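Local coordinates for NALP (Neisseria meningitidis, PDB 1UYN), which forms the outer-membrane translocator domain of an autotransporter, making a hydrophilic pore through which the protease passenger domain reaches the bacterial surface, at residues 107-113 with 125-131; 153-159 with 179-185. All blocks are in the same frame, centred on the assembly; numbering follows the deposited sequence.

Overall arrangement
Both contacts lie in the wall of the twelve-stranded antiparallel barrel. They are beta hairpins that follow one another along the chain: contact 1 pairs strands 100-117 and 121-139, and contact 2 pairs strands 145-163 and 172-192. Their centres are about 9 Å apart. Strands 121-139 and 145-163 are neighbours, so the four segments form one continuous patch of sheet. The join includes a backbone bond from Gly-158 N to Leu-126 O (2.9 Å) and a side-chain bond between Ser-128 OG and Gln-156 OE1 (2.5 Å). Helix 12-34 runs inside the barrel against the inner face of this patch. In the translocator domain, this wall therefore separates the membrane from the helix-filled pore.

Contact 1: 107-113 with 125-131; sequences ISLFAGI and GLFSYGR
A transmembrane beta hairpin of the barrel wall pairs Ile-107 to Ile-113 with Arg-131 to Gly-125. The short strand axes run 174° apart and come within 4.6 Å. Eight backbone hydrogen bonds join them, two at each of the pairs Ile-107/Arg-131, Leu-109/Tyr-129, Ala-111/Phe-127 and Ile-113/Gly-125. Between these pairs, CA-H groups meet carbonyls, as in Ser-128 CA to Leu-109 O at 3.1 Å.

Ser-108, Phe-110, Leu-126 and Ser-128 point to the inner face. Phe-110 CG sits anti to the carbonyl carbon (chi1 -51°), which brings ring atom CD2 to 3.6 Å from Ser-128 CB, at an oblique angle to the ring. The same ring packs against Arg-28, Leu-29 and Val-32 of helix 12-34. Two glycines on this face receive neighbours directly on the backbone: Ser-108 OG lies 3.5 Å from Gly-130 CA, and Leu-126 CD2 lies 4.1 Å from Gly-112 CA. Ser-108 OG bonds to Gln-25 of the helix.

Ile-107, Leu-109, Ala-111, Ile-113, Phe-127, Tyr-129 and Arg-131 point to the outer face. Ile-113 CG2 packs 3.9 Å from Gly-125 O, and the Leu-109 side chain is about 6 Å from a bound pentaethylene glycol monodecyl ether. Apart from Arg-131 and the Tyr-129 hydroxyl the outer face is apolar, consistent with a lipid-facing wall, while the inner Ser-108 hydroxyl is satisfied within the protein.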
ATOM      1  N   ILE A 107       3.179   7.170  -9.414  1.00 19.95           N
ATOM      2  CA  ILE A 107       2.971   6.209 -10.485  1.00 20.90           C
ATOM      3  C   ILE A 107       3.792   5.006 -10.195  1.00 20.22           C
ATOM      4  O   ILE A 107       4.984   5.099 -10.058  1.00 19.58           O
ATOM      5  CB  ILE A 107       3.269   6.802 -11.868  1.00 21.10           C
ATOM      6  CG1 ILE A 107       2.237   7.914 -12.135  1.00 22.75           C
ATOM      7  CG2 ILE A 107       3.159   5.704 -12.936  1.00 21.02           C
ATOM      8  CD1 ILE A 107       2.423   8.726 -13.448  1.00 23.62           C
ATOM      9  N   SER A 108       3.117   3.867 -10.158  1.00 20.40           N
ATOM     10  CA  SER A 108       3.717   2.638  -9.698  1.00 20.16           C
ATOM     11  C   SER A 108       3.269   1.467 -10.506  1.00 20.33           C
ATOM     12  O   SER A 108       2.077   1.340 -10.834  1.00 20.04           O
ATOM     13  CB  SER A 108       3.305   2.376  -8.254  1.00 20.35           C
ATOM     14  OG  SER A 108       3.684   3.438  -7.418  1.00 19.17           O
ATOM     15  N   LEU A 109       4.234   0.597 -10.772  1.00 20.40           N
ATOM     16  CA  LEU A 109       4.007  -0.703 -11.319  1.00 20.74           C
ATOM     17  C   LEU A 109       4.137  -1.738 -10.206  1.00 21.43           C
ATOM     18  O   LEU A 109       5.109  -1.773  -9.489  1.00 21.83           O
ATOM     19  CB  LEU A 109       5.040  -0.978 -12.360  1.00 20.68           C
ATOM     20  CG  LEU A 109       5.109  -2.446 -12.769  1.00 23.67           C
ATOM     21  CD1 LEU A 109       3.800  -2.953 -13.444  1.00 23.27           C
ATOM     22  CD2 LEU A 109       6.326  -2.612 -13.709  1.00 27.46           C
ATOM     23  N   PHE A 110       3.161  -2.622 -10.085  1.00 22.07           N
ATOM     24  CA  PHE A 110       3.252  -3.737  -9.147  1.00 22.11           C
ATOM     25  C   PHE A 110       3.251  -5.059  -9.873  1.00 20.89           C
ATOM     26  O   PHE A 110       2.525  -5.214 -10.820  1.00 20.46           O
ATOM     27  CB  PHE A 110       2.058  -3.694  -8.206  1.00 22.66           C
ATOM     28  CG  PHE A 110       1.862  -2.362  -7.564  1.00 24.07           C
ATOM     29  CD1 PHE A 110       1.220  -1.348  -8.236  1.00 25.84           C
ATOM     30  CD2 PHE A 110       2.357  -2.112  -6.304  1.00 24.81           C
ATOM     31  CE1 PHE A 110       1.046  -0.116  -7.637  1.00 26.25           C
ATOM     32  CE2 PHE A 110       2.173  -0.895  -5.720  1.00 26.12           C
ATOM     33  CZ  PHE A 110       1.501   0.100  -6.386  1.00 25.64           C
ATOM     34  N   ALA A 111       4.060  -6.004  -9.411  1.00 19.96           N
ATOM     35  CA  ALA A 111       4.091  -7.339  -9.995  1.00 19.63           C
ATOM     36  C   ALA A 111       4.110  -8.412  -8.902  1.00 18.96           C
ATOM     37  O   ALA A 111       4.688  -8.243  -7.848  1.00 19.32           O
ATOM     38  CB  ALA A 111       5.305  -7.492 -10.930  1.00 19.18           C
ATOM     39  N   GLY A 112       3.509  -9.537  -9.180  1.00 18.41           N
ATOM     40  CA  GLY A 112       3.456 -10.617  -8.210  1.00 18.22           C
ATOM     41  C   GLY A 112       3.513 -11.970  -8.875  1.00 17.70           C
ATOM     42  O   GLY A 112       2.987 -12.155  -9.947  1.00 15.50           O
ATOM     43  N   ILE A 113       4.202 -12.917  -8.267  1.00 18.21           N
ATOM     44  CA  ILE A 113       4.035 -14.308  -8.718  1.00 19.54           C
ATOM     45  C   ILE A 113       3.665 -15.185  -7.513  1.00 18.13           C
ATOM     46  O   ILE A 113       4.099 -14.956  -6.407  1.00 18.60           O
ATOM     47  CB  ILE A 113       5.301 -14.796  -9.457  1.00 20.06           C
ATOM     48  CG1 ILE A 113       5.089 -16.232  -9.940  1.00 21.99           C
ATOM     49  CG2 ILE A 113       6.558 -14.676  -8.525  1.00 21.06           C
ATOM     50  CD1 ILE A 113       6.432 -17.062 -10.149  1.00 24.99           C
ATOM     51  N   GLY A 125       6.127 -14.074  -4.562  1.00 15.79           N
ATOM     52  CA  GLY A 125       7.100 -13.011  -4.767  1.00 15.54           C
ATOM     53  C   GLY A 125       6.373 -11.768  -5.230  1.00 16.23           C
ATOM     54  O   GLY A 125       5.479 -11.848  -6.023  1.00 17.40           O
ATOM     55  N   LEU A 126       6.721 -10.619  -4.683  1.00 17.54           N
ATOM     56  CA  LEU A 126       6.126  -9.324  -5.031  1.00 18.06           C
ATOM     57  C   LEU A 126       7.251  -8.335  -5.346  1.00 18.70           C
ATOM     58  O   LEU A 126       8.306  -8.383  -4.746  1.00 16.78           O
ATOM     59  CB  LEU A 126       5.285  -8.773  -3.869  1.00 17.66           C
ATOM     60  CG  LEU A 126       4.281  -9.760  -3.245  1.00 17.60           C
ATOM     61  CD1 LEU A 126       3.724  -9.263  -1.952  1.00 17.22           C
ATOM     62  CD2 LEU A 126       3.145 -10.070  -4.201  1.00 16.42           C
ATOM     63  N   PHE A 127       7.012  -7.466  -6.314  1.00 20.50           N
ATOM     64  CA  PHE A 127       7.946  -6.401  -6.665  1.00 22.45           C
ATOM     65  C   PHE A 127       7.161  -5.159  -7.104  1.00 22.47           C
ATOM     66  O   PHE A 127       6.099  -5.244  -7.708  1.00 24.52           O
ATOM     67  CB  PHE A 127       8.867  -6.860  -7.788  1.00 23.16           C
ATOM     68  CG  PHE A 127       9.724  -5.765  -8.352  1.00 27.15           C
ATOM     69  CD1 PHE A 127      10.901  -5.380  -7.698  1.00 30.32           C
ATOM     70  CD2 PHE A 127       9.358  -5.091  -9.520  1.00 30.17           C
ATOM     71  CE1 PHE A 127      11.717  -4.351  -8.199  1.00 28.63           C
ATOM     72  CE2 PHE A 127      10.190  -4.068 -10.039  1.00 30.09           C
ATOM     73  CZ  PHE A 127      11.360  -3.704  -9.363  1.00 29.90           C
ATOM     74  N   SER A 128       7.669  -3.995  -6.799  1.00 22.13           N
ATOM     75  CA  SER A 128       7.024  -2.770  -7.234  1.00 20.88           C
ATOM     76  C   SER A 128       8.081  -1.699  -7.427  1.00 20.57           C
ATOM     77  O   SER A 128       9.138  -1.683  -6.764  1.00 20.05           O
ATOM     78  CB  SER A 128       5.976  -2.334  -6.231  1.00 20.73           C
ATOM     79  OG  SER A 128       6.606  -1.805  -5.077  1.00 20.72           O
ATOM     80  N   TYR A 129       7.816  -0.845  -8.402  1.00 20.15           N
ATOM     81  CA  TYR A 129       8.680   0.280  -8.698  1.00 20.14           C
ATOM     82  C   TYR A 129       7.702   1.388  -8.888  1.00 20.29           C
ATOM     83  O   TYR A 129       6.836   1.287  -9.759  1.00 19.94           O
ATOM     84  CB  TYR A 129       9.508   0.079  -9.978  1.00 19.62           C
ATOM     85  CG  TYR A 129      10.470   1.203 -10.256  1.00 21.34           C
ATOM     86  CD1 TYR A 129      10.079   2.330 -10.975  1.00 23.21           C
ATOM     87  CD2 TYR A 129      11.763   1.157  -9.781  1.00 24.54           C
ATOM     88  CE1 TYR A 129      10.978   3.371 -11.238  1.00 25.78           C
ATOM     89  CE2 TYR A 129      12.675   2.193 -10.028  1.00 26.18           C
ATOM     90  CZ  TYR A 129      12.291   3.302 -10.762  1.00 27.98           C
ATOM     91  OH  TYR A 129      13.220   4.346 -10.999  1.00 29.01           O
ATOM     92  N   GLY A 130       7.826   2.426  -8.070  1.00 19.60           N
ATOM     93  CA  GLY A 130       7.101   3.635  -8.331  1.00 20.02           C
ATOM     94  C   GLY A 130       7.921   4.885  -8.151  1.00 20.12           C
ATOM     95  O   GLY A 130       8.962   4.900  -7.501  1.00 20.24           O
ATOM     96  N   ARG A 131       7.405   5.941  -8.740  1.00 19.99           N
ATOM     97  CA  ARG A 131       7.946   7.248  -8.611  1.00 20.66           C
ATOM     98  C   ARG A 131       6.945   8.079  -7.851  1.00 19.95           C
ATOM     99  O   ARG A 131       5.766   7.801  -7.857  1.00 18.54           O
ATOM    100  CB  ARG A 131       8.174   7.831  -9.984  1.00 21.29           C
ATOM    101  CG  ARG A 131       9.071   6.997 -10.862  1.00 24.72           C
ATOM    102  CD  ARG A 131      10.543   7.255 -10.606  1.00 29.30           C
ATOM    103  NE  ARG A 131      11.044   8.197 -11.600  1.00 34.72           N
ATOM    104  CZ  ARG A 131      11.691   9.316 -11.304  1.00 40.07           C
ATOM    105  NH1 ARG A 131      11.957   9.661 -10.031  1.00 40.76           N
ATOM    106  NH2 ARG A 131      12.071  10.113 -12.296  1.00 42.16           N
TER

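Contact 2: 153-159 with 179-185; sequences TLMQLGA and LRYDLLK
Segments 153-159 and 179-185 run antiparallel, their short axes 166° apart and 4.5 Å at closest approach. This is a hairpin of the barrel wall. Two backbone hydrogen bonds join each of the pairs Thr-153/Lys-185, Met-155/Leu-183, Leu-157/Tyr-181 and Ala-159/Leu-179.

On the outer face Met-155 and Leu-183 meet alongside each other, CB to CB at 4.4 Å. Leu-157, Leu-179 and Tyr-181 share this largely apolar face, with Thr-153 and Lys-185 at one end.

The inner face is divided. At one end Leu-154 reaches toward segment 179-185 with its CD1, which lies 3.5 Å from Leu-183 O and 4.1 Å from Leu-184 CB. Its CG lies opposite the backbone N (chi1 175°), which turns the branch toward that strand. Leu-154 also touches Gln-25 of helix 12-34.

Further along, the face is polar. Gln-156, Arg-180 and Asp-182 point the same way. The Gln-156 amide NE2 lies over one face of the Arg-180 guanidinium, 4.1 Å from Arg-180 NE, with the two planes 42° apart. Arg-180 makes a salt bridge to Asp-182 along its own strand, NH1 to OD2 at 2.9 Å. The carboxylate sits at the guanidinium edge and uses the syn lone pair of OD2. Each charge has a second partner, Glu-233 for Arg-180 and Arg-239 for Asp-182, which would probably favour the ionised forms. Gln-156 OE1 bonds to Ser-128, and NE2 to the backbone O of Gln-25. A water completes the cluster: it accepts from Gln-156 NE2 at 2.8 Å and donates weakly to Asp-182 OD2.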
ATOM      1  N   THR A 153      11.829   7.673  -5.592  1.00 17.12           N
ATOM      2  CA  THR A 153      11.558   6.351  -6.091  1.00 16.92           C
ATOM      3  C   THR A 153      11.393   5.499  -4.886  1.00 16.54           C
ATOM      4  O   THR A 153      12.119   5.648  -3.910  1.00 17.31           O
ATOM      5  CB  THR A 153      12.725   5.858  -6.861  1.00 17.03           C
ATOM      6  OG1 THR A 153      13.011   6.813  -7.877  1.00 18.37           O
ATOM      7  CG2 THR A 153      12.358   4.609  -7.662  1.00 19.28           C
ATOM      8  N   LEU A 154      10.404   4.634  -4.938  1.00 16.95           N
ATOM      9  CA  LEU A 154      10.200   3.627  -3.923  1.00 17.43           C
ATOM     10  C   LEU A 154      10.108   2.264  -4.561  1.00 18.05           C
ATOM     11  O   LEU A 154       9.310   2.059  -5.470  1.00 19.48           O
ATOM     12  CB  LEU A 154       8.914   3.930  -3.197  1.00 17.38           C
ATOM     13  CG  LEU A 154       8.468   2.920  -2.181  1.00 17.06           C
ATOM     14  CD1 LEU A 154       9.545   2.736  -1.060  1.00 16.40           C
ATOM     15  CD2 LEU A 154       7.138   3.416  -1.662  1.00 16.34           C
ATOM     16  N   MET A 155      10.906   1.320  -4.095  1.00 18.79           N
ATOM     17  CA  MET A 155      10.776  -0.054  -4.561  1.00 20.18           C
ATOM     18  C   MET A 155      10.376  -0.969  -3.457  1.00 19.37           C
ATOM     19  O   MET A 155      10.796  -0.807  -2.353  1.00 20.12           O
ATOM     20  CB  MET A 155      12.074  -0.545  -5.135  1.00 20.43           C
ATOM     21  CG  MET A 155      12.333   0.152  -6.449  1.00 25.74           C
ATOM     22  SD  MET A 155      13.937  -0.253  -7.158  1.00 35.05           S
ATOM     23  CE  MET A 155      14.115  -2.252  -6.534  1.00 31.64           C
ATOM     24  N   GLN A 156       9.573  -1.951  -3.756  1.00 18.89           N
ATOM     25  CA  GLN A 156       9.276  -2.940  -2.749  1.00 18.62           C
ATOM     26  C   GLN A 156       9.619  -4.302  -3.323  1.00 18.57           C
ATOM     27  O   GLN A 156       9.459  -4.557  -4.542  1.00 17.51           O
ATOM     28  CB  GLN A 156       7.800  -2.885  -2.345  1.00 18.47           C
ATOM     29  CG  GLN A 156       7.322  -1.537  -1.843  1.00 18.45           C
ATOM     30  CD  GLN A 156       5.838  -1.463  -1.921  1.00 21.35           C
ATOM     31  OE1 GLN A 156       5.261  -1.784  -2.965  1.00 25.99           O
ATOM     32  NE2 GLN A 156       5.199  -1.043  -0.848  1.00 21.32           N
ATOM     33  N   LEU A 157      10.138  -5.147  -2.434  1.00 18.14           N
ATOM     34  CA  LEU A 157      10.315  -6.567  -2.685  1.00 18.50           C
ATOM     35  C   LEU A 157       9.694  -7.379  -1.548  1.00 17.69           C
ATOM     36  O   LEU A 157       9.886  -7.082  -0.367  1.00 16.82           O
ATOM     37  CB  LEU A 157      11.794  -6.897  -2.773  1.00 19.48           C
ATOM     38  CG  LEU A 157      12.304  -7.060  -4.196  1.00 22.46           C
ATOM     39  CD1 LEU A 157      13.820  -7.094  -4.160  1.00 24.89           C
ATOM     40  CD2 LEU A 157      11.766  -8.402  -4.777  1.00 25.14           C
ATOM     41  N   GLY A 158       8.980  -8.427  -1.911  1.00 17.03           N
ATOM     42  CA  GLY A 158       8.178  -9.156  -0.964  1.00 17.06           C
ATOM     43  C   GLY A 158       8.323 -10.652  -1.160  1.00 17.11           C
ATOM     44  O   GLY A 158       8.412 -11.151  -2.296  1.00 17.19           O
ATOM     45  N   ALA A 159       8.328 -11.362  -0.044  1.00 15.70           N
ATOM     46  CA  ALA A 159       8.328 -12.780  -0.069  1.00 15.83           C
ATOM     47  C   ALA A 159       7.333 -13.200   0.982  1.00 15.76           C
ATOM     48  O   ALA A 159       7.437 -12.804   2.098  1.00 16.74           O
ATOM     49  CB  ALA A 159       9.712 -13.315   0.224  1.00 15.43           C
ATOM     50  N   LEU A 179       8.136 -11.083   4.498  1.00 17.38           N
ATOM     51  CA  LEU A 179       8.850  -9.868   4.630  1.00 16.79           C
ATOM     52  C   LEU A 179       8.555  -8.992   3.430  1.00 17.16           C
ATOM     53  O   LEU A 179       8.213  -9.485   2.381  1.00 16.65           O
ATOM     54  CB  LEU A 179      10.330 -10.186   4.714  1.00 16.83           C
ATOM     55  CG  LEU A 179      10.778 -11.151   5.800  1.00 15.47           C
ATOM     56  CD1 LEU A 179      12.196 -11.533   5.480  1.00 15.93           C
ATOM     57  CD2 LEU A 179      10.672 -10.573   7.213  1.00 15.02           C
ATOM     58  N   ARG A 180       8.683  -7.680   3.606  1.00 17.52           N
ATOM     59  CA  ARG A 180       8.664  -6.734   2.496  1.00 17.24           C
ATOM     60  C   ARG A 180       9.829  -5.792   2.744  1.00 17.41           C
ATOM     61  O   ARG A 180       9.977  -5.306   3.823  1.00 17.06           O
ATOM     62  CB  ARG A 180       7.364  -5.957   2.484  1.00 16.71           C
ATOM     63  CG  ARG A 180       7.189  -5.059   1.244  1.00 18.48           C
ATOM     64  CD  ARG A 180       6.710  -3.643   1.581  1.00 18.10           C
ATOM     65  NE  ARG A 180       5.467  -3.670   2.311  1.00 17.27           N
ATOM     66  CZ  ARG A 180       5.096  -2.796   3.233  1.00 17.70           C
ATOM     67  NH1 ARG A 180       5.875  -1.795   3.609  1.00 12.37           N
ATOM     68  NH2 ARG A 180       3.909  -2.956   3.815  1.00 21.69           N
ATOM     69  N   TYR A 181      10.665  -5.565   1.754  1.00 17.98           N
ATOM     70  CA  TYR A 181      11.747  -4.615   1.862  1.00 18.91           C
ATOM     71  C   TYR A 181      11.397  -3.382   1.048  1.00 18.74           C
ATOM     72  O   TYR A 181      11.148  -3.514  -0.131  1.00 19.49           O
ATOM     73  CB  TYR A 181      13.020  -5.227   1.293  1.00 19.62           C
ATOM     74  CG  TYR A 181      14.266  -4.401   1.547  1.00 19.94           C
ATOM     75  CD1 TYR A 181      14.731  -4.228   2.829  1.00 19.75           C
ATOM     76  CD2 TYR A 181      14.982  -3.819   0.498  1.00 21.93           C
ATOM     77  CE1 TYR A 181      15.868  -3.473   3.094  1.00 21.22           C
ATOM     78  CE2 TYR A 181      16.134  -3.077   0.733  1.00 21.99           C
ATOM     79  CZ  TYR A 181      16.569  -2.908   2.057  1.00 23.02           C
ATOM     80  OH  TYR A 181      17.710  -2.189   2.379  1.00 25.32           O
ATOM     81  N   ASP A 182      11.369  -2.203   1.678  1.00 18.36           N
ATOM     82  CA  ASP A 182      11.099  -0.943   0.994  1.00 17.35           C
ATOM     83  C   ASP A 182      12.372  -0.210   0.841  1.00 17.13           C
ATOM     84  O   ASP A 182      13.000   0.125   1.837  1.00 17.06           O
ATOM     85  CB  ASP A 182      10.204  -0.034   1.827  1.00 17.40           C
ATOM     86  CG  ASP A 182       8.852  -0.594   2.049  1.00 17.54           C
ATOM     87  OD1 ASP A 182       8.432  -1.506   1.294  1.00 15.01           O
ATOM     88  OD2 ASP A 182       8.148  -0.171   2.986  1.00 17.58           O
ATOM     89  N   LEU A 183      12.736   0.083  -0.392  1.00 16.92           N
ATOM     90  CA  LEU A 183      13.909   0.894  -0.697  1.00 16.66           C
ATOM     91  C   LEU A 183      13.423   2.225  -1.242  1.00 16.99           C
ATOM     92  O   LEU A 183      12.810   2.281  -2.290  1.00 16.59           O
ATOM     93  CB  LEU A 183      14.747   0.192  -1.746  1.00 16.36           C
ATOM     94  CG  LEU A 183      16.102   0.779  -2.095  1.00 18.12           C
ATOM     95  CD1 LEU A 183      17.012   0.966  -0.855  1.00 19.28           C
ATOM     96  CD2 LEU A 183      16.752  -0.129  -3.070  1.00 18.78           C
ATOM     97  N   LEU A 184      13.708   3.311  -0.540  1.00 17.50           N
ATOM     98  CA  LEU A 184      13.247   4.630  -0.959  1.00 17.31           C
ATOM     99  C   LEU A 184      14.492   5.405  -1.316  1.00 17.27           C
ATOM    100  O   LEU A 184      15.367   5.520  -0.494  1.00 16.00           O
ATOM    101  CB  LEU A 184      12.513   5.333   0.176  1.00 16.75           C
ATOM    102  CG  LEU A 184      11.983   6.716  -0.254  1.00 16.51           C
ATOM    103  CD1 LEU A 184      10.483   6.768  -0.176  1.00 16.56           C
ATOM    104  CD2 LEU A 184      12.572   7.794   0.611  1.00 16.48           C
ATOM    105  N   LYS A 185      14.589   5.886  -2.545  1.00 17.83           N
ATOM    106  CA  LYS A 185      15.613   6.864  -2.889  1.00 18.85           C
ATOM    107  C   LYS A 185      14.850   8.181  -3.144  1.00 18.64           C
ATOM    108  O   LYS A 185      13.946   8.229  -3.986  1.00 20.11           O
ATOM    109  CB  LYS A 185      16.427   6.413  -4.111  1.00 19.56           C
ATOM    110  CG  LYS A 185      16.931   4.906  -4.134  1.00 22.10           C
ATOM    111  CD  LYS A 185      18.488   4.780  -4.152  1.00 28.40           C
ATOM    112  CE  LYS A 185      19.117   3.700  -5.126  1.00 30.36           C
ATOM    113  NZ  LYS A 185      18.185   3.224  -6.206  1.00 35.16           N
TER
HETATM  114  O   HOH W   1       6.195   0.667   1.141  1.00 24.61           O